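Local coordinates for xylosidase (Xanthomonas axonopodis pv. citri, PDB 6XN2), which probably hydrolyses xylo-oligosaccharides as a family 43 glycoside hydrolase, and binds xylose units and a calcium ion, at residues 178-183 against 219-224; 297-302 against 351-356. All coordinates share one frame; numbering follows the deposited sequence.

Contact 1 and contact 2 lie on opposite sides of the centre of the chain. Their centres are 30 Å apart, and their nearest atoms are about 17 Å apart. The family 43 fold is a five-bladed beta-propeller, and both contacts are made at its blades. Contact 1 joins neighbouring antiparallel strands within a blade. Contact 2 joins the end of strand 292-299 and the residues after it to a later loop near the C-terminus. Neither contact includes a residue of the xylose pocket. The side chain of Leu183 in contact 1 is about 9 Å from the calcium ion. The side chain of Val302 in contact 2 is about 11 Å from the bound xylose.

Contact 1. Residues 178-183 against 219-224; sequences DGAHYL and VARLHE
The Tyr182 ring overlaps the start of the Arg221 side chain. Its CD2 is 3.8 Å from Arg221 CA, and its CE2 is 3.9 Å from Arg221 CB. The Arg221 chain starts extended, with CG anti to the backbone N (chi1 -175°), which brings CG close to the carbonyl O of His181. The chain then bends at chi3 (70°), and this carries the guanidinium away from the ring. The guanidinium and ring planes are 86° apart, and the ring meets only the aliphatic start of the chain. Tyr182 also makes an edge-to-face contact with Tyr289.

Tyr182 and Arg221 form an antiparallel non-hydrogen-bonded pair. The next pair, Leu183 with Ala220, is hydrogen-bonded in both directions. Leu183 N reaches Ala220 O at 2.8 Å, and Ala220 N reaches Leu183 O at 2.9 Å. A third bond runs from Leu222 N to His181 O at 2.8 Å.

Strands 181-185 and 218-221 are the two middle strands of a four-stranded antiparallel blade of the propeller. Strand 172-175 flanks the first, and strand 234-239 flanks the second.

Leu222 packs against His181 and Leu183. Its two methyls divide the work: CD1 lies 3.8 Å from His181 CB, and CD2 lies 4.0 Å from Leu183 CB. Val173 of strand 172-175 touches Leu222, His181 and Leu183.

A water extends the pairing past the last direct bond. It accepts from His181 N and donates to Leu222 O. Before the strand, Asp178 OD1 accepts from Ala180 N at 3.0 Å, forming an Asx turn.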
# COMPACT_ATOMS: atom_id res chain seq x y z
N ASP A 178 -17.35 -11.63 -3.19
CA ASP A 178 -17.76 -12.81 -3.89
C ASP A 178 -16.89 -14.00 -3.66
O ASP A 178 -17.11 -15.00 -4.23
CB ASP A 178 -17.94 -12.53 -5.36
CG ASP A 178 -16.66 -12.37 -6.10
OD1 ASP A 178 -15.60 -12.57 -5.54
OD2 ASP A 178 -16.69 -12.05 -7.27
N GLY A 179 -15.87 -13.88 -2.86
CA GLY A 179 -15.02 -15.00 -2.59
C GLY A 179 -13.68 -15.05 -3.27
O GLY A 179 -12.82 -15.76 -2.86
N ALA A 180 -13.51 -14.27 -4.31
CA ALA A 180 -12.25 -14.26 -4.99
C ALA A 180 -11.25 -13.33 -4.34
O ALA A 180 -11.63 -12.50 -3.58
CB ALA A 180 -12.44 -13.87 -6.43
N HIS A 181 -9.99 -13.52 -4.65
CA HIS A 181 -8.94 -12.67 -4.18
C HIS A 181 -8.20 -12.10 -5.37
O HIS A 181 -7.92 -12.79 -6.29
CB HIS A 181 -7.96 -13.38 -3.27
CG HIS A 181 -8.45 -13.60 -1.88
ND1 HIS A 181 -9.16 -14.71 -1.51
CD2 HIS A 181 -8.25 -12.91 -0.74
CE1 HIS A 181 -9.44 -14.66 -0.23
NE2 HIS A 181 -8.89 -13.58 0.26
N TYR A 182 -7.90 -10.82 -5.33
CA TYR A 182 -7.21 -10.16 -6.41
C TYR A 182 -5.95 -9.50 -5.92
O TYR A 182 -5.95 -8.85 -4.93
CB TYR A 182 -8.07 -9.09 -7.07
CG TYR A 182 -9.33 -9.58 -7.73
CD1 TYR A 182 -10.48 -9.71 -7.03
CD2 TYR A 182 -9.35 -9.91 -9.04
CE1 TYR A 182 -11.62 -10.17 -7.62
CE2 TYR A 182 -10.48 -10.35 -9.64
CZ TYR A 182 -11.62 -10.50 -8.92
OH TYR A 182 -12.75 -10.93 -9.52
N LEU A 183 -4.87 -9.68 -6.64
CA LEU A 183 -3.61 -9.05 -6.28
C LEU A 183 -3.39 -7.80 -7.13
O LEU A 183 -3.50 -7.85 -8.36
CB LEU A 183 -2.44 -10.02 -6.45
CG LEU A 183 -1.04 -9.41 -6.28
CD1 LEU A 183 -0.79 -8.95 -4.84
CD2 LEU A 183 0.03 -10.39 -6.74
N VAL A 219 -3.21 -5.85 -11.99
CA VAL A 219 -4.18 -6.60 -11.24
C VAL A 219 -4.25 -8.02 -11.77
O VAL A 219 -4.18 -8.23 -12.92
CB VAL A 219 -5.56 -5.96 -11.25
CG1 VAL A 219 -6.09 -5.83 -12.64
CG2 VAL A 219 -6.54 -6.70 -10.36
N ALA A 220 -4.32 -8.99 -10.89
CA ALA A 220 -4.45 -10.36 -11.28
C ALA A 220 -5.20 -11.14 -10.24
O ALA A 220 -4.90 -11.09 -9.10
CB ALA A 220 -3.11 -10.97 -11.49
N ARG A 221 -6.19 -11.90 -10.68
CA ARG A 221 -6.91 -12.74 -9.76
C ARG A 221 -5.96 -13.81 -9.24
O ARG A 221 -5.15 -14.33 -9.95
CB ARG A 221 -8.14 -13.40 -10.40
CG ARG A 221 -8.98 -14.18 -9.43
CD ARG A 221 -10.21 -14.81 -10.02
NE ARG A 221 -9.92 -15.90 -10.92
CZ ARG A 221 -9.69 -17.15 -10.54
NH1 ARG A 221 -9.67 -17.48 -9.26
NH2 ARG A 221 -9.43 -18.07 -11.45
N LEU A 222 -6.08 -14.11 -7.98
CA LEU A 222 -5.27 -15.10 -7.39
C LEU A 222 -5.88 -16.47 -7.52
O LEU A 222 -7.05 -16.64 -7.48
CB LEU A 222 -5.07 -14.79 -5.91
CG LEU A 222 -4.12 -13.66 -5.55
CD1 LEU A 222 -4.21 -13.30 -4.10
CD2 LEU A 222 -2.71 -13.98 -5.92
N HIS A 223 -5.01 -17.45 -7.60
CA HIS A 223 -5.45 -18.85 -7.62
C HIS A 223 -5.99 -19.17 -6.23
O HIS A 223 -5.53 -18.64 -5.24
CB HIS A 223 -4.27 -19.74 -8.01
CG HIS A 223 -4.60 -21.16 -8.32
ND1 HIS A 223 -4.74 -22.10 -7.35
CD2 HIS A 223 -4.79 -21.79 -9.48
CE1 HIS A 223 -5.03 -23.25 -7.90
NE2 HIS A 223 -5.05 -23.10 -9.19
N GLU A 224 -6.83 -20.19 -6.14
CA GLU A 224 -7.37 -20.65 -4.88
C GLU A 224 -6.29 -21.06 -3.88
O GLU A 224 -6.48 -20.99 -2.72
CB GLU A 224 -8.36 -21.79 -5.10
CG GLU A 224 -7.71 -23.05 -5.64
CD GLU A 224 -8.69 -24.12 -6.09
OE1 GLU A 224 -9.76 -24.26 -5.48
OE2 GLU A 224 -8.38 -24.82 -7.05
O HOH W 1 -9.29 -16.03 -6.05

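Contact 2. Residues 297-302 against 351-356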
# COMPACT_ATOMS: atom_id res chain seq x y z
N VAL A 297 -8.72 13.66 -4.12
CA VAL A 297 -7.68 13.45 -3.15
C VAL A 297 -8.27 12.93 -1.86
O VAL A 297 -9.18 13.47 -1.34
CB VAL A 297 -6.94 14.75 -2.85
CG1 VAL A 297 -5.92 14.58 -1.79
CG2 VAL A 297 -6.32 15.33 -4.09
N LEU A 298 -7.67 11.89 -1.35
CA LEU A 298 -8.15 11.22 -0.16
C LEU A 298 -7.31 11.62 1.06
O LEU A 298 -7.83 11.82 2.16
CB LEU A 298 -8.11 9.71 -0.40
CG LEU A 298 -8.71 8.74 0.59
CD1 LEU A 298 -9.27 7.58 -0.20
CD2 LEU A 298 -7.64 8.27 1.55
N LEU A 299 -6.03 11.81 0.84
CA LEU A 299 -5.15 12.25 1.87
C LEU A 299 -4.28 13.35 1.34
O LEU A 299 -3.61 13.18 0.39
CB LEU A 299 -4.28 11.11 2.41
CG LEU A 299 -3.32 11.39 3.55
CD1 LEU A 299 -4.01 11.79 4.83
CD2 LEU A 299 -2.40 10.22 3.83
N ALA A 300 -4.15 14.42 2.10
CA ALA A 300 -3.25 15.49 1.76
C ALA A 300 -1.82 15.12 2.11
O ALA A 300 -1.56 14.17 2.79
CB ALA A 300 -3.65 16.76 2.46
N PRO A 301 -0.87 15.92 1.66
CA PRO A 301 0.52 15.59 1.90
C PRO A 301 0.94 15.39 3.32
O PRO A 301 0.56 16.12 4.16
CB PRO A 301 1.25 16.75 1.25
CG PRO A 301 0.35 17.24 0.21
CD PRO A 301 -1.01 17.06 0.75
N VAL A 302 1.75 14.38 3.54
CA VAL A 302 2.29 14.08 4.86
C VAL A 302 3.75 14.52 4.96
O VAL A 302 4.39 14.78 3.93
CB VAL A 302 2.20 12.58 5.18
CG1 VAL A 302 0.74 12.14 5.30
CG2 VAL A 302 2.92 11.77 4.09
N ALA A 351 -14.22 12.33 1.56
CA ALA A 351 -13.66 13.61 1.87
C ALA A 351 -12.18 13.58 2.15
O ALA A 351 -11.69 12.67 2.73
CB ALA A 351 -14.40 14.21 3.04
N THR A 352 -11.49 14.60 1.74
CA THR A 352 -10.09 14.66 1.96
C THR A 352 -9.72 14.70 3.43
O THR A 352 -10.29 15.41 4.21
CB THR A 352 -9.47 15.88 1.26
OG1 THR A 352 -9.85 15.89 -0.10
CG2 THR A 352 -8.04 15.85 1.30
N ILE A 353 -8.75 13.91 3.80
CA ILE A 353 -8.26 13.91 5.15
C ILE A 353 -7.00 14.76 5.19
O ILE A 353 -6.16 14.59 4.39
CB ILE A 353 -7.95 12.49 5.62
CG1 ILE A 353 -9.20 11.64 5.51
CG2 ILE A 353 -7.41 12.49 7.01
CD1 ILE A 353 -9.07 10.26 6.06
N TYR A 354 -6.93 15.71 6.11
CA TYR A 354 -5.80 16.59 6.25
C TYR A 354 -5.10 16.16 7.50
O TYR A 354 -5.58 16.38 8.55
CB TYR A 354 -6.28 18.04 6.29
CG TYR A 354 -6.84 18.51 4.97
CD1 TYR A 354 -8.14 18.33 4.67
CD2 TYR A 354 -6.05 19.08 4.03
CE1 TYR A 354 -8.65 18.72 3.46
CE2 TYR A 354 -6.56 19.48 2.82
CZ TYR A 354 -7.86 19.29 2.55
OH TYR A 354 -8.39 19.67 1.38
N PRO A 355 -3.93 15.56 7.37
CA PRO A 355 -3.23 14.90 8.48
C PRO A 355 -2.69 15.86 9.55
O PRO A 355 -2.32 15.39 10.62
CB PRO A 355 -2.08 14.17 7.78
CG PRO A 355 -1.87 14.90 6.50
CD PRO A 355 -3.22 15.39 6.08
N TYR A 356 -2.62 17.16 9.26
CA TYR A 356 -2.16 18.13 10.25
C TYR A 356 -3.19 19.24 10.39
O TYR A 356 -2.88 20.31 10.90
CB TYR A 356 -0.78 18.68 9.87
CG TYR A 356 0.12 17.55 9.44
CD1 TYR A 356 0.64 16.66 10.38
CD2 TYR A 356 0.40 17.32 8.10
CE1 TYR A 356 1.43 15.60 9.99
CE2 TYR A 356 1.18 16.25 7.70
CZ TYR A 356 1.70 15.40 8.65
OH TYR A 356 2.48 14.33 8.26
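Thr352 OG1 donates a hydrogen bond to Val297 O at 2.8 Å. The Thr352 torsion (chi1 -52°) sets OG1 beside its own backbone N and turns CG2 the other way, where it meets Val297 CG1 at 4.0 Å. One side chain thus makes both a polar and an apolar contact with Val297.

Two backbone bonds follow. Ile353 N reaches Leu298 O at 2.8 Å, and Ala300 N meets Ile353 O at 3.1 Å. Between them Leu299 and Ile353 form a single bridge.

Leu299 has CG anti to its backbone N (chi1 -178°), and its CD1 returns to the other segment, 3.9 Å from Pro355 CD. Ala300 CB points toward the partner segment and touches Tyr354 CD2 at 3.7 Å and, roughly at right angles to that, Pro355 CD.

The Tyr356 ring has Pro355 CB over one face, and Val302 CA lies in plane at its edge. Tyr356 OH comes 3.4 Å from Val302 CA and hydrogen-bonds to Asp324 and to Val303 N.

Strand 292-299 has a classic beta bulge at Leu298 and Leu299, opposite Ile280 of strand 280-285. Leu320 of strand 317-324 packs on Leu298, Leu299 and Ile353, while Tyr356 O is hydrogen-bonded to Thr36 of helix 29-36.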